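Long-range contact in putative uncharacterized protein (Chaetomium thermophilum, PDB 4X2H), which is of unknown function but carries an NTF2-like domain, pairs with another protein chain and probably takes part in nuclear transport: residues Tyr101-Met109 with Val156-Lys164. Numbering follows the deposited sequence.
Sequences YRFAAPQRM and VPNWDVLEK
Trp159 NE1 donates to the backbone oxygen Phe103 O at 2.9 Å. The bond is somewhat bent, with an N-H...O angle of 152°, and the donor sits slightly off the carbonyl plane. Trp159 CG stands anti to its own carbonyl carbon (chi1 -56°), which carries the indole across to the type II turn of Arg102 to Ala105. Ala105 lies on one face of the indole. Its CA is 3.6 Å from the centroid of the five-membered ring, a CH-pi contact, and its CB lies 3.4 Å from Trp159 CZ2. On the same side, Pro106 CD comes within 3.5 Å of Trp159 CG. Pro157 CB, from the indole's own segment, lies toward the rim of the opposite face, so the ring is packed on both sides. A phenylalanine here would probably leave Phe103 O without this donor and open a gap beside Ala105 CB and the Tyr101 ring.

Trp159 CZ2 meets the edge of the Tyr101 ring, 3.7 Å from Tyr101 CD2. Val156 CB approaches that ring off-centre, 4.3 Å from its centroid. Met109 is bent at chi2 and chi3. Its CE ends at the indole edge, 4.1 Å from Trp159 CZ3, while its SD lies 3.3 Å from Glu163 OE2. That carboxylate oxygen is hydrogen-bonded to His113.

In this NTF2 domain the contact joins the end of strand 145-157 and the loop that follows it to the turn and N-cap residue Pro106 before helix 107-112. Beyond it, the Phe103 ring stacks on a side chain of the partner protein. Apolar packing thus supplies most of the contact, while the indole N-H bond and the packing on both faces together probably hold the ring's orientation.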
ATOM      1  N   TYR B 101     -11.809 -13.098  -5.220  1.00 15.00           N
ATOM      2  CA  TYR B 101     -11.180 -13.771  -4.093  1.00 13.33           C
ATOM      3  C   TYR B 101     -12.072 -14.914  -3.616  1.00 16.36           C
ATOM      4  O   TYR B 101     -13.263 -14.711  -3.372  1.00 19.45           O
ATOM      5  CB  TYR B 101     -10.909 -12.772  -2.968  1.00 10.84           C
ATOM      6  CG  TYR B 101     -10.145 -13.363  -1.812  1.00 10.09           C
ATOM      7  CD1 TYR B 101      -8.758 -13.369  -1.806  1.00 10.50           C
ATOM      8  CD2 TYR B 101     -10.810 -13.924  -0.733  1.00  8.58           C
ATOM      9  CE1 TYR B 101      -8.053 -13.915  -0.752  1.00 12.92           C
ATOM     10  CE2 TYR B 101     -10.119 -14.471   0.322  1.00  9.79           C
ATOM     11  CZ  TYR B 101      -8.740 -14.463   0.309  1.00 11.17           C
ATOM     12  OH  TYR B 101      -8.052 -15.010   1.364  1.00 11.16           O
ATOM     13  N   ARG B 102     -11.497 -16.113  -3.503  1.00 15.33           N
ATOM     14  CA  ARG B 102     -12.277 -17.318  -3.218  1.00 18.65           C
ATOM     15  C   ARG B 102     -11.786 -18.132  -2.029  1.00 17.06           C
ATOM     16  O   ARG B 102     -12.449 -19.092  -1.634  1.00 14.80           O
ATOM     17  CB  ARG B 102     -12.287 -18.253  -4.428  1.00 21.26           C
ATOM     18  CG  ARG B 102     -12.682 -17.616  -5.732  1.00 27.81           C
ATOM     19  CD  ARG B 102     -13.066 -18.670  -6.754  1.00 36.32           C
ATOM     20  NE  ARG B 102     -13.989 -18.137  -7.750  1.00 40.73           N
ATOM     21  CZ  ARG B 102     -14.914 -18.854  -8.382  1.00 41.81           C
ATOM     22  NH1 ARG B 102     -15.053 -20.150  -8.128  1.00 38.90           N
ATOM     23  NH2 ARG B 102     -15.705 -18.272  -9.270  1.00 43.07           N
ATOM     24  N   PHE B 103     -10.627 -17.804  -1.471  1.00 12.67           N
ATOM     25  CA  PHE B 103     -10.076 -18.683  -0.448  1.00 12.12           C
ATOM     26  C   PHE B 103     -10.955 -18.693   0.796  1.00 15.01           C
ATOM     27  O   PHE B 103     -11.292 -17.643   1.341  1.00 12.28           O
ATOM     28  CB  PHE B 103      -8.649 -18.306  -0.056  1.00 13.37           C
ATOM     29  CG  PHE B 103      -8.071 -19.236   0.965  1.00 12.80           C
ATOM     30  CD1 PHE B 103      -7.646 -20.502   0.592  1.00 16.17           C
ATOM     31  CD2 PHE B 103      -8.009 -18.880   2.299  1.00 14.68           C
ATOM     32  CE1 PHE B 103      -7.140 -21.384   1.525  1.00 18.37           C
ATOM     33  CE2 PHE B 103      -7.502 -19.762   3.244  1.00 16.31           C
ATOM     34  CZ  PHE B 103      -7.066 -21.016   2.851  1.00 16.95           C
ATOM     35  N   ALA B 104     -11.328 -19.903   1.209  1.00 19.14           N
ATOM     36  CA  ALA B 104     -12.151 -20.144   2.393  1.00 19.22           C
ATOM     37  C   ALA B 104     -13.584 -19.634   2.222  1.00 15.06           C
ATOM     38  O   ALA B 104     -14.357 -19.625   3.174  1.00 13.64           O
ATOM     39  CB  ALA B 104     -11.506 -19.510   3.627  1.00 22.32           C
ATOM     40  N   ALA B 105     -13.934 -19.229   1.006  1.00 14.25           N
ATOM     41  CA  ALA B 105     -15.226 -18.608   0.746  1.00 17.54           C
ATOM     42  C   ALA B 105     -16.378 -19.604   0.863  1.00 20.08           C
ATOM     43  O   ALA B 105     -16.296 -20.704   0.322  1.00 19.31           O
ATOM     44  CB  ALA B 105     -15.232 -17.978  -0.639  1.00 18.27           C
ATOM     45  N   PRO B 106     -17.455 -19.221   1.571  1.00 20.67           N
ATOM     46  CA  PRO B 106     -18.685 -20.020   1.491  1.00 18.76           C
ATOM     47  C   PRO B 106     -19.159 -20.097   0.053  1.00 18.08           C
ATOM     48  O   PRO B 106     -19.112 -19.090  -0.653  1.00 15.99           O
ATOM     49  CB  PRO B 106     -19.681 -19.243   2.359  1.00 21.53           C
ATOM     50  CG  PRO B 106     -18.851 -18.410   3.258  1.00 20.68           C
ATOM     51  CD  PRO B 106     -17.602 -18.082   2.495  1.00 21.21           C
ATOM     52  N   GLN B 107     -19.604 -21.272  -0.380  1.00 19.09           N
ATOM     53  CA  GLN B 107     -20.008 -21.458  -1.762  1.00 16.05           C
ATOM     54  C   GLN B 107     -21.041 -20.419  -2.184  1.00 15.75           C
ATOM     55  O   GLN B 107     -21.001 -19.916  -3.308  1.00 17.63           O
ATOM     56  CB  GLN B 107     -20.573 -22.862  -1.959  1.00 16.07           C
ATOM     57  CG  GLN B 107     -20.927 -23.183  -3.387  1.00 20.73           C
ATOM     58  CD  GLN B 107     -21.575 -24.545  -3.514  1.00 19.23           C
ATOM     59  OE1 GLN B 107     -21.649 -25.299  -2.545  1.00 15.38           O
ATOM     60  NE2 GLN B 107     -22.051 -24.866  -4.711  1.00 23.73           N
ATOM     61  N   ARG B 108     -21.956 -20.099  -1.274  1.00 15.50           N
ATOM     62  CA  ARG B 108     -23.048 -19.177  -1.568  1.00 20.08           C
ATOM     63  C   ARG B 108     -22.528 -17.784  -1.917  1.00 19.43           C
ATOM     64  O   ARG B 108     -23.143 -17.066  -2.706  1.00 18.38           O
ATOM     65  CB  ARG B 108     -24.010 -19.090  -0.377  1.00 19.28           C
ATOM     66  CG  ARG B 108     -23.380 -18.502   0.875  1.00 23.15           C
ATOM     67  CD  ARG B 108     -24.330 -18.496   2.061  1.00 29.22           C
ATOM     68  NE  ARG B 108     -23.650 -18.049   3.276  1.00 37.43           N
ATOM     69  CZ  ARG B 108     -23.023 -18.853   4.134  1.00 39.95           C
ATOM     70  NH1 ARG B 108     -22.993 -20.166   3.933  1.00 35.96           N
ATOM     71  NH2 ARG B 108     -22.424 -18.339   5.204  1.00 41.88           N
ATOM     72  N   MET B 109     -21.394 -17.409  -1.336  1.00 17.08           N
ATOM     73  CA  MET B 109     -20.827 -16.085  -1.573  1.00 22.32           C
ATOM     74  C   MET B 109     -20.215 -16.001  -2.963  1.00 21.98           C
ATOM     75  O   MET B 109     -20.176 -14.929  -3.568  1.00 22.38           O
ATOM     76  CB  MET B 109     -19.776 -15.753  -0.513  1.00 20.05           C
ATOM     77  CG  MET B 109     -20.365 -15.453   0.855  1.00 20.58           C
ATOM     78  SD  MET B 109     -21.388 -13.967   0.852  1.00 30.25           S
ATOM     79  CE  MET B 109     -20.138 -12.695   0.647  1.00 31.66           C
ATOM     80  N   VAL B 156      -8.533  -8.980   3.120  1.00 11.15           N
ATOM     81  CA  VAL B 156      -9.351 -10.042   2.527  1.00 10.03           C
ATOM     82  C   VAL B 156     -10.732 -10.070   3.192  1.00 11.73           C
ATOM     83  O   VAL B 156     -10.908  -9.552   4.299  1.00 12.11           O
ATOM     84  CB  VAL B 156      -8.673 -11.428   2.655  1.00 10.31           C
ATOM     85  CG1 VAL B 156      -7.393 -11.483   1.827  1.00 13.72           C
ATOM     86  CG2 VAL B 156      -8.381 -11.763   4.108  1.00 11.32           C
ATOM     87  N   PRO B 157     -11.733 -10.650   2.508  1.00 12.79           N
ATOM     88  CA  PRO B 157     -13.093 -10.685   3.057  1.00 12.36           C
ATOM     89  C   PRO B 157     -13.199 -11.450   4.374  1.00 14.87           C
ATOM     90  O   PRO B 157     -12.574 -12.501   4.522  1.00 17.97           O
ATOM     91  CB  PRO B 157     -13.893 -11.404   1.966  1.00 16.33           C
ATOM     92  CG  PRO B 157     -13.114 -11.234   0.729  1.00 16.80           C
ATOM     93  CD  PRO B 157     -11.677 -11.203   1.145  1.00 11.18           C
ATOM     94  N   ASN B 158     -13.976 -10.922   5.312  1.00 13.28           N
ATOM     95  CA  ASN B 158     -14.344 -11.672   6.510  1.00 14.00           C
ATOM     96  C   ASN B 158     -15.632 -12.430   6.237  1.00 14.26           C
ATOM     97  O   ASN B 158     -16.720 -11.859   6.310  1.00 16.65           O
ATOM     98  CB  ASN B 158     -14.516 -10.749   7.718  1.00 16.02           C
ATOM     99  CG  ASN B 158     -14.767 -11.516   9.011  1.00 15.17           C
ATOM    100  OD1 ASN B 158     -15.048 -12.720   8.996  1.00 17.66           O
ATOM    101  ND2 ASN B 158     -14.678 -10.819  10.136  1.00 16.50           N
ATOM    102  N   TRP B 159     -15.508 -13.717   5.920  1.00 13.26           N
ATOM    103  CA  TRP B 159     -16.661 -14.523   5.533  1.00 14.33           C
ATOM    104  C   TRP B 159     -17.655 -14.700   6.679  1.00 18.57           C
ATOM    105  O   TRP B 159     -18.820 -15.017   6.446  1.00 21.74           O
ATOM    106  CB  TRP B 159     -16.214 -15.902   5.041  1.00 12.21           C
ATOM    107  CG  TRP B 159     -15.245 -15.869   3.907  1.00 13.80           C
ATOM    108  CD1 TRP B 159     -13.999 -16.428   3.881  1.00 12.05           C
ATOM    109  CD2 TRP B 159     -15.428 -15.241   2.629  1.00 11.38           C
ATOM    110  NE1 TRP B 159     -13.402 -16.196   2.667  1.00 14.92           N
ATOM    111  CE2 TRP B 159     -14.258 -15.470   1.881  1.00 12.79           C
ATOM    112  CE3 TRP B 159     -16.470 -14.517   2.044  1.00 15.81           C
ATOM    113  CZ2 TRP B 159     -14.096 -14.993   0.578  1.00 13.80           C
ATOM    114  CZ3 TRP B 159     -16.310 -14.048   0.750  1.00 12.45           C
ATOM    115  CH2 TRP B 159     -15.130 -14.285   0.034  1.00 16.16           C
ATOM    116  N   ASP B 160     -17.195 -14.498   7.908  1.00 15.61           N
ATOM    117  CA  ASP B 160     -18.039 -14.703   9.083  1.00 18.09           C
ATOM    118  C   ASP B 160     -18.899 -13.484   9.400  1.00 20.47           C
ATOM    119  O   ASP B 160     -19.833 -13.579  10.200  1.00 25.08           O
ATOM    120  CB  ASP B 160     -17.178 -15.058  10.297  1.00 20.61           C
ATOM    121  CG  ASP B 160     -16.425 -16.366  10.117  1.00 23.19           C
ATOM    122  OD1 ASP B 160     -17.025 -17.328   9.590  1.00 20.67           O
ATOM    123  OD2 ASP B 160     -15.232 -16.428  10.491  1.00 22.39           O
ATOM    124  N   VAL B 161     -18.593 -12.354   8.766  1.00 18.83           N
ATOM    125  CA  VAL B 161     -19.288 -11.096   9.036  1.00 19.65           C
ATOM    126  C   VAL B 161     -20.018 -10.577   7.799  1.00 20.99           C
ATOM    127  O   VAL B 161     -21.145 -10.091   7.900  1.00 22.44           O
ATOM    128  CB  VAL B 161     -18.298 -10.014   9.548  1.00 19.12           C
ATOM    129  CG1 VAL B 161     -18.949  -8.632   9.580  1.00 20.60           C
ATOM    130  CG2 VAL B 161     -17.795 -10.386  10.929  1.00 21.04           C
ATOM    131  N   LEU B 162     -19.381 -10.675   6.637  1.00 19.96           N
ATOM    132  CA  LEU B 162     -19.985 -10.194   5.393  1.00 22.99           C
ATOM    133  C   LEU B 162     -21.338 -10.844   5.131  1.00 28.51           C
ATOM    134  O   LEU B 162     -21.432 -12.059   4.960  1.00 28.79           O
ATOM    135  CB  LEU B 162     -19.055 -10.454   4.206  1.00 20.57           C
ATOM    136  CG  LEU B 162     -17.877  -9.492   4.060  1.00 22.01           C
ATOM    137  CD1 LEU B 162     -16.919  -9.992   2.999  1.00 18.46           C
ATOM    138  CD2 LEU B 162     -18.359  -8.089   3.716  1.00 23.84           C
ATOM    139  N   GLU B 163     -22.375 -10.013   5.100  1.00 34.96           N
ATOM    140  CA  GLU B 163     -23.749 -10.461   4.870  1.00 43.86           C
ATOM    141  C   GLU B 163     -24.186 -11.523   5.880  1.00 44.27           C
ATOM    142  O   GLU B 163     -25.040 -12.363   5.594  1.00 46.64           O
ATOM    143  CB  GLU B 163     -23.896 -10.976   3.437  1.00 50.54           C
ATOM    144  CG  GLU B 163     -24.111  -9.851   2.437  1.00 55.25           C
ATOM    145  CD  GLU B 163     -23.503 -10.136   1.085  1.00 57.91           C
ATOM    146  OE1 GLU B 163     -23.220  -9.167   0.347  1.00 57.99           O
ATOM    147  OE2 GLU B 163     -23.311 -11.326   0.754  1.00 59.22           O
ATOM    148  N   LYS B 164     -23.600 -11.464   7.070  1.00 42.59           N
ATOM    149  CA  LYS B 164     -24.049 -12.279   8.189  1.00 42.46           C
ATOM    150  C   LYS B 164     -25.217 -11.559   8.857  1.00 43.11           C
ATOM    151  O   LYS B 164     -25.017 -10.520   9.487  1.00 37.87           O
ATOM    152  CB  LYS B 164     -22.912 -12.510   9.187  1.00 43.57           C
ATOM    153  CG  LYS B 164     -23.274 -13.386  10.388  1.00 46.79           C
ATOM    154  CD  LYS B 164     -23.695 -14.799   9.990  1.00 50.60           C
ATOM    155  CE  LYS B 164     -22.583 -15.573   9.289  1.00 52.91           C
ATOM    156  NZ  LYS B 164     -21.404 -15.809  10.169  1.00 54.22           N
TER